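Local coordinates for inactive Zymogen C11 Protease (Parabacteroides distasonis, PDB 6MZO), which is an inactive zymogen of the clostripain (C11) family that, once activated, probably cuts proteins as a cysteine peptidase, at residues K215-Y220 and A306-A311; L33-E38 and P194-M199; T244-K249 and S283-E288. One frame throughout, in Å; residues are numbered along the deposited sequence.

Contact 1. Residues K215-Y220 and A306-A311; sequences KFYTYY and ATTPKA
The base of the Tyr-217 ring meets Ala-306 CB, joining helix 209-220 to strand 302-307. The strand is outermost at this end of the mixed central beta-sheet. This is the layered alpha/beta fold of a clostripain-family, clan CD peptidase. The helix packs beside the sheet, and Phe-216 on its inner side touches Ile-227 of strand 226-231, the antiparallel neighbour of strand 302-307.

Tyr-217 has CG anti to the backbone N (chi1 176°), which carries the start of its ring to the strand. Ala-306 CB touches the root of the ring obliquely, 3.8 Å from Tyr-217 CG and about as far from CB and CD1. Further out, Tyr-217 CE1 passes the backbone carbonyl of Thr-307, with 3.8 Å to Thr-307 O. The same CE1 lies 4.1 Å from Thr-308 CG2. No hydrogen bond crosses the contact; its apolar core is Tyr-217 on Ala-306, and carbon atoms also face two backbone carbonyls.

Thr-308 uses its two branches differently. Its OG1 turns back to its own chain and bonds to Lys-310 O at 2.6 Å, in the carbonyl plane, and is also hydrogen-bonded to Gly-225 N. These bonds fix the rotation of the side chain and satisfy a buried hydroxyl. Thr-307 points its CB away from the helix, and its OG1 bonds to Thr-308 O on a lone pair. Tyr-220 adds its backbone to the contact, while its ring turns away and its OH bonds to Gly-192 O. The methyl of Thr-308 meets the last turn of the helix, where CG2 stands 3.3 Å from Tyr-220 O.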
loop_
_atom_site.group_PDB
_atom_site.type_symbol
_atom_site.label_atom_id
_atom_site.label_comp_id
_atom_site.label_asym_id
_atom_site.label_seq_id
_atom_site.Cartn_x
_atom_site.Cartn_y
_atom_site.Cartn_z
ATOM N N LYS A 215 -11.410 10.127 2.472
ATOM C CA LYS A 215 -10.724 11.171 3.189
ATOM C C LYS A 215 -9.376 11.511 2.614
ATOM O O LYS A 215 -8.990 12.670 2.611
ATOM C CB LYS A 215 -10.561 10.752 4.653
ATOM C CG LYS A 215 -11.711 11.285 5.543
ATOM C CD LYS A 215 -13.100 10.627 5.326
ATOM C CE LYS A 215 -14.182 11.067 6.434
ATOM N NZ LYS A 215 -13.576 10.791 7.757
ATOM N N PHE A 216 -8.661 10.487 2.145
ATOM C CA PHE A 216 -7.406 10.722 1.443
ATOM C C PHE A 216 -7.619 11.628 0.196
ATOM O O PHE A 216 -6.871 12.608 -0.000
ATOM C CB PHE A 216 -6.790 9.372 1.012
ATOM C CG PHE A 216 -5.479 9.518 0.267
ATOM C CD1 PHE A 216 -5.427 9.892 -1.104
ATOM C CD2 PHE A 216 -4.319 9.299 0.951
ATOM C CE1 PHE A 216 -4.194 9.996 -1.774
ATOM C CE2 PHE A 216 -3.066 9.347 0.308
ATOM C CZ PHE A 216 -3.002 9.724 -1.063
ATOM N N TYR A 217 -8.636 11.275 -0.595
ATOM C CA TYR A 217 -9.008 12.124 -1.761
ATOM C C TYR A 217 -9.427 13.523 -1.355
ATOM O O TYR A 217 -8.897 14.509 -1.912
ATOM C CB TYR A 217 -10.109 11.448 -2.601
ATOM C CG TYR A 217 -10.523 12.398 -3.737
ATOM C CD1 TYR A 217 -9.603 12.674 -4.734
ATOM C CD2 TYR A 217 -11.731 13.088 -3.715
ATOM C CE1 TYR A 217 -9.916 13.580 -5.787
ATOM C CE2 TYR A 217 -12.048 14.007 -4.747
ATOM C CZ TYR A 217 -11.127 14.245 -5.750
ATOM O OH TYR A 217 -11.469 15.128 -6.746
ATOM N N THR A 218 -10.318 13.641 -0.340
ATOM C CA THR A 218 -10.732 14.980 0.096
ATOM C C THR A 218 -9.501 15.809 0.530
ATOM O O THR A 218 -9.384 17.000 0.188
ATOM C CB THR A 218 -11.741 14.841 1.238
ATOM O OG1 THR A 218 -12.904 14.210 0.672
ATOM C CG2 THR A 218 -12.119 16.205 1.794
ATOM N N TYR A 219 -8.596 15.201 1.285
ATOM C CA TYR A 219 -7.430 15.933 1.727
ATOM C C TYR A 219 -6.574 16.442 0.565
ATOM O O TYR A 219 -6.128 17.604 0.596
ATOM C CB TYR A 219 -6.568 15.081 2.641
ATOM C CG TYR A 219 -5.394 15.804 3.230
ATOM C CD1 TYR A 219 -5.581 16.739 4.257
ATOM C CD2 TYR A 219 -4.098 15.529 2.808
ATOM C CE1 TYR A 219 -4.484 17.377 4.843
ATOM C CE2 TYR A 219 -3.015 16.161 3.376
ATOM C CZ TYR A 219 -3.211 17.078 4.400
ATOM O OH TYR A 219 -2.107 17.713 4.930
ATOM N N TYR A 220 -6.387 15.597 -0.456
ATOM C CA TYR A 220 -5.447 15.925 -1.529
ATOM C C TYR A 220 -6.136 16.549 -2.747
ATOM O O TYR A 220 -5.497 16.795 -3.799
ATOM C CB TYR A 220 -4.680 14.641 -1.915
ATOM C CG TYR A 220 -3.540 14.355 -0.965
ATOM C CD1 TYR A 220 -2.463 15.218 -0.874
ATOM C CD2 TYR A 220 -3.520 13.217 -0.188
ATOM C CE1 TYR A 220 -1.433 15.002 -0.004
ATOM C CE2 TYR A 220 -2.469 12.972 0.695
ATOM C CZ TYR A 220 -1.422 13.870 0.783
ATOM O OH TYR A 220 -0.365 13.622 1.643
ATOM N N ALA A 306 -10.061 6.976 -6.603
ATOM C CA ALA A 306 -10.182 8.387 -6.873
ATOM C C ALA A 306 -8.841 8.935 -7.284
ATOM O O ALA A 306 -7.789 8.492 -6.823
ATOM C CB ALA A 306 -10.724 9.145 -5.664
ATOM N N THR A 307 -8.886 9.948 -8.167
ATOM C CA THR A 307 -7.669 10.626 -8.544
ATOM C C THR A 307 -7.902 12.126 -8.815
ATOM O O THR A 307 -8.986 12.552 -9.289
ATOM C CB THR A 307 -7.050 10.007 -9.829
ATOM O OG1 THR A 307 -5.838 10.683 -10.147
ATOM C CG2 THR A 307 -8.058 10.147 -11.055
ATOM N N THR A 308 -6.857 12.902 -8.564
ATOM C CA THR A 308 -6.794 14.302 -8.990
ATOM C C THR A 308 -6.420 14.352 -10.491
ATOM O O THR A 308 -6.095 13.319 -11.068
ATOM C CB THR A 308 -5.738 15.067 -8.135
ATOM O OG1 THR A 308 -4.518 14.335 -8.132
ATOM C CG2 THR A 308 -6.209 15.212 -6.658
ATOM N N PRO A 309 -6.433 15.554 -11.097
ATOM C CA PRO A 309 -6.043 15.648 -12.511
ATOM C C PRO A 309 -4.591 15.233 -12.784
ATOM O O PRO A 309 -4.341 14.599 -13.815
ATOM C CB PRO A 309 -6.270 17.125 -12.824
ATOM C CG PRO A 309 -7.270 17.563 -11.865
ATOM C CD PRO A 309 -6.893 16.854 -10.591
ATOM N N LYS A 310 -3.680 15.468 -11.835
ATOM C CA LYS A 310 -2.295 15.011 -11.969
ATOM C C LYS A 310 -1.843 14.177 -10.813
ATOM O O LYS A 310 -2.484 14.215 -9.753
ATOM C CB LYS A 310 -1.378 16.212 -12.072
ATOM C CG LYS A 310 -1.747 17.073 -13.349
ATOM C CD LYS A 310 -0.713 18.120 -13.804
ATOM C CE LYS A 310 -1.285 19.037 -14.940
ATOM N NZ LYS A 310 -1.776 18.218 -16.107
ATOM N N ALA A 311 -0.744 13.460 -11.048
ATOM C CA ALA A 311 -0.060 12.666 -10.030
ATOM C C ALA A 311 1.272 13.347 -9.767
ATOM O O ALA A 311 1.915 13.893 -10.701
ATOM C CB ALA A 311 0.143 11.206 -10.494
#

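Contact 2. Residues L33-E38 and P194-M199; sequences LRAIKE and PYQTIM
Ile-36 CD1 lies over one face of the Tyr-195 ring, 4.3 Å above the plane and offset toward the rim. The two side chains run side by side and point the same way. Ile-36 CG1 comes at the root of the ring obliquely and presses on Tyr-195 CB at 3.4 Å. Beyond the contact, Tyr-195 OH bonds to Asp-161 OD2, which anchors the far end of the ring. A second flat group in the contact is the carboxamide of Gln-196. Its OE1 rests on the methyl of Ala-35, 3.5 Å from CB, and its NE2 touches Tyr-219 CE1 of helix 209-220.

Gln-196 reaches this place with CG between the backbone N and the carbonyl carbon (chi1 71°) and a chain bent at chi2. Its own backbone also meets the helix. Gln-196 CA sits 3.2 Å from Ala-35 O, a CA-H...O contact with 125° at the hydrogen.

Met-199 is bent at chi2 and chi3. It crosses Ile-36 obliquely and brings CE to 4.1 Å from Ile-36 CG2. Both side chains also touch Leu-50 of strand 49-54. Glu-38 adds a looser edge through its CB, near Gln-196 CB.

The axes of 33-38 and of the weakly bonded helical turn 195-199 approach to 7.0 Å and cross at -36°. Ala-35 at the interface is small enough for such a close approach. This is alpha/beta-sandwich packing, two helices side by side on the sheet. With no hydrogen bond across it, the contact rests on apolar packing and one CA-H...O contact, and so probably depends on the close fit of Ala-35, Ile-36, Tyr-195 and Gln-196.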
loop_
_atom_site.group_PDB
_atom_site.type_symbol
_atom_site.label_atom_id
_atom_site.label_comp_id
_atom_site.label_asym_id
_atom_site.label_seq_id
_atom_site.Cartn_x
_atom_site.Cartn_y
_atom_site.Cartn_z
ATOM N N LEU A 33 2.848 11.405 13.434
ATOM C CA LEU A 33 2.426 11.135 14.847
ATOM C C LEU A 33 1.572 12.305 15.384
ATOM O O LEU A 33 0.569 12.122 16.064
ATOM C CB LEU A 33 3.641 10.922 15.749
ATOM C CG LEU A 33 4.131 9.469 15.570
ATOM C CD1 LEU A 33 5.529 9.368 16.169
ATOM C CD2 LEU A 33 3.172 8.544 16.305
ATOM N N ARG A 34 1.943 13.529 15.026
ATOM C CA ARG A 34 1.134 14.680 15.384
ATOM C C ARG A 34 -0.292 14.565 14.784
ATOM O O ARG A 34 -1.308 14.855 15.470
ATOM C CB ARG A 34 1.857 15.987 14.911
ATOM C CG ARG A 34 1.063 17.267 15.219
ATOM C CD ARG A 34 0.175 17.719 14.072
ATOM N NE ARG A 34 0.958 18.371 13.034
ATOM C CZ ARG A 34 0.808 18.243 11.722
ATOM N NH1 ARG A 34 1.620 18.953 10.916
ATOM N NH2 ARG A 34 -0.143 17.451 11.208
ATOM N N ALA A 35 -0.390 14.172 13.498
ATOM C CA ALA A 35 -1.684 14.054 12.855
ATOM C C ALA A 35 -2.532 12.938 13.536
ATOM O O ALA A 35 -3.738 13.109 13.698
ATOM C CB ALA A 35 -1.502 13.749 11.346
ATOM N N ILE A 36 -1.889 11.830 13.879
ATOM C CA ILE A 36 -2.586 10.716 14.531
ATOM C C ILE A 36 -3.109 11.180 15.859
ATOM O O ILE A 36 -4.289 10.872 16.205
ATOM C CB ILE A 36 -1.620 9.508 14.733
ATOM C CG1 ILE A 36 -1.346 8.872 13.363
ATOM C CG2 ILE A 36 -2.182 8.472 15.774
ATOM C CD1 ILE A 36 -0.055 7.996 13.358
ATOM N N LYS A 37 -2.277 11.867 16.635
ATOM C CA LYS A 37 -2.792 12.350 17.958
ATOM C C LYS A 37 -3.954 13.322 17.793
ATOM O O LYS A 37 -4.930 13.269 18.555
ATOM C CB LYS A 37 -1.665 13.008 18.741
ATOM C CG LYS A 37 -0.603 12.022 19.186
ATOM C CD LYS A 37 0.797 12.682 19.367
ATOM C CE LYS A 37 0.884 13.492 20.543
ATOM N NZ LYS A 37 2.325 14.096 20.684
ATOM N N GLU A 38 -3.889 14.214 16.794
ATOM C CA GLU A 38 -5.027 15.109 16.584
ATOM C C GLU A 38 -6.269 14.319 16.142
ATOM O O GLU A 38 -7.419 14.691 16.521
ATOM C CB GLU A 38 -4.717 16.207 15.529
ATOM C CG GLU A 38 -3.651 17.141 16.130
ATOM C CD GLU A 38 -3.401 18.372 15.313
ATOM O OE1 GLU A 38 -3.699 18.367 14.115
ATOM O OE2 GLU A 38 -2.916 19.359 15.870
ATOM N N PRO A 194 -3.905 11.268 5.596
ATOM C CA PRO A 194 -4.381 12.337 6.497
ATOM C C PRO A 194 -4.876 11.713 7.792
ATOM O O PRO A 194 -6.089 11.545 8.025
ATOM C CB PRO A 194 -5.514 12.979 5.684
ATOM C CG PRO A 194 -6.112 11.799 4.887
ATOM C CD PRO A 194 -4.809 11.045 4.439
ATOM N N TYR A 195 -3.912 11.289 8.606
ATOM C CA TYR A 195 -4.304 10.553 9.809
ATOM C C TYR A 195 -5.228 11.400 10.619
ATOM O O TYR A 195 -6.083 10.871 11.367
ATOM C CB TYR A 195 -3.056 10.122 10.661
ATOM C CG TYR A 195 -2.273 9.076 9.886
ATOM C CD1 TYR A 195 -2.771 7.777 9.802
ATOM C CD2 TYR A 195 -1.170 9.415 9.132
ATOM C CE1 TYR A 195 -2.112 6.791 9.037
ATOM C CE2 TYR A 195 -0.490 8.441 8.344
ATOM C CZ TYR A 195 -1.005 7.134 8.299
ATOM O OH TYR A 195 -0.399 6.212 7.519
ATOM N N GLN A 196 -5.112 12.739 10.524
ATOM C CA GLN A 196 -5.955 13.546 11.423
ATOM C C GLN A 196 -7.455 13.477 11.091
ATOM O O GLN A 196 -8.275 13.952 11.923
ATOM C CB GLN A 196 -5.466 15.006 11.368
ATOM C CG GLN A 196 -5.788 15.733 10.032
ATOM C CD GLN A 196 -4.890 15.388 8.852
ATOM O OE1 GLN A 196 -3.917 14.622 8.917
ATOM N NE2 GLN A 196 -5.223 16.012 7.701
ATOM N N THR A 197 -7.820 12.827 9.986
ATOM C CA THR A 197 -9.231 12.728 9.649
ATOM C C THR A 197 -9.702 11.279 9.550
ATOM O O THR A 197 -10.912 11.059 9.371
ATOM C CB THR A 197 -9.604 13.418 8.287
ATOM O OG1 THR A 197 -8.896 12.835 7.178
ATOM C CG2 THR A 197 -9.344 14.900 8.336
ATOM N N ILE A 198 -8.816 10.292 9.574
ATOM C CA ILE A 198 -9.264 8.888 9.334
ATOM C C ILE A 198 -9.269 7.975 10.582
ATOM O O ILE A 198 -9.518 6.750 10.465
ATOM C CB ILE A 198 -8.416 8.153 8.296
ATOM C CG1 ILE A 198 -6.933 8.226 8.661
ATOM C CG2 ILE A 198 -8.629 8.931 6.898
ATOM C CD1 ILE A 198 -6.049 7.172 7.796
ATOM N N MET A 199 -8.852 8.543 11.724
ATOM C CA MET A 199 -8.664 7.607 12.866
ATOM C C MET A 199 -9.994 6.935 13.256
ATOM O O MET A 199 -10.022 5.658 13.420
ATOM C CB MET A 199 -8.069 8.338 14.099
ATOM C CG MET A 199 -6.656 8.950 13.805
ATOM S SD MET A 199 -5.482 7.788 13.115
ATOM C CE MET A 199 -5.504 6.498 14.419
#

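Contact 3. Residues T244-K249 and S283-E288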
loop_
_atom_site.group_PDB
_atom_site.type_symbol
_atom_site.label_atom_id
_atom_site.label_comp_id
_atom_site.label_asym_id
_atom_site.label_seq_id
_atom_site.Cartn_x
_atom_site.Cartn_y
_atom_site.Cartn_z
ATOM N N THR A 244 -6.825 -15.415 -18.741
ATOM C CA THR A 244 -7.327 -15.813 -20.079
ATOM C C THR A 244 -6.649 -15.032 -21.198
ATOM O O THR A 244 -6.463 -15.571 -22.305
ATOM C CB THR A 244 -8.857 -15.662 -20.199
ATOM O OG1 THR A 244 -9.223 -14.282 -20.125
ATOM C CG2 THR A 244 -9.560 -16.398 -19.059
ATOM N N LEU A 245 -6.155 -13.829 -20.899
ATOM C CA LEU A 245 -5.506 -13.038 -21.929
ATOM C C LEU A 245 -3.994 -13.052 -21.808
ATOM O O LEU A 245 -3.318 -12.726 -22.779
ATOM C CB LEU A 245 -6.023 -11.581 -21.941
ATOM C CG LEU A 245 -5.689 -10.632 -20.763
ATOM C CD1 LEU A 245 -4.830 -9.467 -21.209
ATOM C CD2 LEU A 245 -6.932 -10.075 -20.100
ATOM N N PHE A 246 -3.433 -13.441 -20.659
ATOM C CA PHE A 246 -1.971 -13.403 -20.547
ATOM C C PHE A 246 -1.306 -14.763 -20.784
ATOM O O PHE A 246 -0.133 -14.825 -21.186
ATOM C CB PHE A 246 -1.574 -12.877 -19.153
ATOM C CG PHE A 246 -1.648 -11.410 -19.044
ATOM C CD1 PHE A 246 -0.685 -10.623 -19.663
ATOM C CD2 PHE A 246 -2.657 -10.798 -18.278
ATOM C CE1 PHE A 246 -0.743 -9.244 -19.568
ATOM C CE2 PHE A 246 -2.684 -9.413 -18.147
ATOM C CZ PHE A 246 -1.727 -8.637 -18.793
ATOM N N HIS A 247 -2.040 -15.837 -20.513
ATOM C CA HIS A 247 -1.389 -17.151 -20.420
ATOM C C HIS A 247 -0.915 -17.658 -21.785
ATOM O O HIS A 247 -0.133 -18.645 -21.850
ATOM C CB HIS A 247 -2.318 -18.187 -19.755
ATOM C CG HIS A 247 -3.414 -18.688 -20.646
ATOM N ND1 HIS A 247 -4.132 -17.869 -21.490
ATOM C CD2 HIS A 247 -3.888 -19.935 -20.850
ATOM C CE1 HIS A 247 -5.001 -18.586 -22.174
ATOM N NE2 HIS A 247 -4.862 -19.847 -21.817
ATOM N N ASP A 248 -1.344 -17.027 -22.885
ATOM C CA ASP A 248 -0.945 -17.510 -24.200
ATOM C C ASP A 248 -0.116 -16.480 -24.953
ATOM O O ASP A 248 0.068 -16.553 -26.203
ATOM C CB ASP A 248 -2.179 -17.944 -25.020
ATOM C CG ASP A 248 -3.112 -16.787 -25.375
ATOM O OD1 ASP A 248 -3.028 -15.703 -24.765
ATOM O OD2 ASP A 248 -3.922 -16.978 -26.319
ATOM N N LYS A 249 0.406 -15.515 -24.211
ATOM C CA LYS A 249 1.169 -14.422 -24.864
ATOM C C LYS A 249 2.655 -14.799 -24.770
ATOM O O LYS A 249 3.143 -15.095 -23.660
ATOM C CB LYS A 249 0.912 -13.051 -24.198
ATOM C CG LYS A 249 -0.564 -12.525 -24.305
ATOM C CD LYS A 249 -0.876 -12.310 -25.782
ATOM C CE LYS A 249 -2.373 -11.934 -25.994
ATOM N NZ LYS A 249 -3.418 -12.938 -25.518
ATOM N N SER A 283 -5.898 -3.356 -22.096
ATOM C CA SER A 283 -6.618 -2.998 -23.322
ATOM C C SER A 283 -5.763 -3.178 -24.614
ATOM O O SER A 283 -6.308 -3.317 -25.713
ATOM C CB SER A 283 -7.146 -1.531 -23.235
ATOM O OG SER A 283 -6.074 -0.629 -23.539
ATOM N N ARG A 284 -4.434 -3.236 -24.472
ATOM C CA ARG A 284 -3.523 -3.460 -25.606
ATOM C C ARG A 284 -3.362 -4.913 -25.998
ATOM O O ARG A 284 -2.872 -5.221 -27.086
ATOM C CB ARG A 284 -2.111 -2.941 -25.318
ATOM C CG ARG A 284 -2.003 -1.530 -24.803
ATOM C CD ARG A 284 -2.807 -0.624 -25.625
ATOM N NE ARG A 284 -3.028 0.657 -24.961
ATOM C CZ ARG A 284 -2.746 1.839 -25.508
ATOM N NH1 ARG A 284 -2.225 1.898 -26.761
ATOM N NH2 ARG A 284 -2.980 2.947 -24.819
ATOM N N LEU A 285 -3.773 -5.809 -25.138
ATOM C CA LEU A 285 -3.560 -7.244 -25.329
ATOM C C LEU A 285 -4.864 -8.019 -25.433
ATOM O O LEU A 285 -4.924 -9.027 -26.159
ATOM C CB LEU A 285 -2.752 -7.803 -24.171
ATOM C CG LEU A 285 -1.270 -7.378 -24.153
ATOM C CD1 LEU A 285 -0.649 -7.822 -22.851
ATOM C CD2 LEU A 285 -0.500 -8.034 -25.321
ATOM N N ALA A 286 -5.889 -7.560 -24.703
ATOM C CA ALA A 286 -7.171 -8.285 -24.669
ATOM C C ALA A 286 -7.977 -8.208 -25.938
ATOM O O ALA A 286 -8.033 -7.169 -26.618
ATOM C CB ALA A 286 -8.047 -7.738 -23.498
ATOM N N THR A 287 -8.674 -9.304 -26.249
ATOM C CA THR A 287 -9.734 -9.267 -27.241
ATOM C C THR A 287 -10.881 -8.422 -26.632
ATOM O O THR A 287 -10.837 -8.092 -25.471
ATOM C CB THR A 287 -10.266 -10.655 -27.582
ATOM O OG1 THR A 287 -10.844 -11.225 -26.387
ATOM C CG2 THR A 287 -9.158 -11.527 -28.072
ATOM N N GLU A 288 -11.854 -8.039 -27.456
ATOM C CA GLU A 288 -12.959 -7.235 -26.958
ATOM C C GLU A 288 -13.690 -7.992 -25.867
ATOM O O GLU A 288 -14.033 -7.422 -24.827
ATOM C CB GLU A 288 -13.914 -6.866 -28.069
ATOM C CG GLU A 288 -15.025 -5.924 -27.617
ATOM C CD GLU A 288 -16.072 -5.756 -28.699
ATOM O OE1 GLU A 288 -17.292 -5.771 -28.382
ATOM O OE2 GLU A 288 -15.664 -5.645 -29.885
HETATM O O HOH W 1 -5.872 -11.721 -26.225
#
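Lys-249 runs its chain past Leu-285 from the end of a type I beta turn that begins at Phe-246. Its CB points toward the loop 283-288. CG is anti to the carbonyl carbon, and the chain then bends at chi2 (-63°). Lys-249 CD passes 4.3 Å from Leu-285 CD2. CE comes 3.9 Å from Leu-285 O without bonding to it. A further bend at chi4 turns NZ back over its own segment.

Three partners grip the ammonium group. NZ bonds to Leu-245 O at 2.7 Å. It makes a salt bridge with Asp-248 OD1 at 2.9 Å, on the syn side and 22° out of the carboxylate plane. A water 2.8 Å from NZ is the third, and the same water lies 2.9 Å from Leu-285 O and may link the two segments. A methionine in place of Lys-249 would probably leave Asp-248 OD1 and Leu-245 O without their charged partner and take the bond from NZ to the water away.

The rest of the contact is apolar. Leu-285 CD1 meets Phe-246 CE1 at 3.6 Å, the two side chains crossing at about a right angle. Leu-245 also crosses Leu-285 at about a right angle, with CD1 4.0 Å from Leu-285 CB. That CD1 lies over one face of the Phe-246 ring as well, offset toward the rim.

The loop 283-288 joins helix 278-283 to helix 288-301, with Thr-287 as the N-cap of the latter. Leu-245 and Phe-246 touch Val-282 of helix 278-283, and Lys-249 and Leu-285 share Leu-254 of helix 251-255.

Contacts 1 and 2 are neighbours, with centres 18 Å apart. Helices 195-203 and 209-220 follow each other in the chain. Tyr-219 packs on Gln-196 of helix 195-203 and on Pro-194 just before it. Together the two contacts link helices 26-43, 195-203 and 209-220 to the edge strand 302-307 of the central sheet. Contact 2 closes before contact 1 opens. Contact 3 falls between the two segments of contact 1 in sequence, yet its centre is 31 Å from that of contact 1 and 43 Å from that of contact 2. It joins helix 235-246 to the loop after helix 278-283, so the three contacts fasten separate parts of one clostripain-family fold.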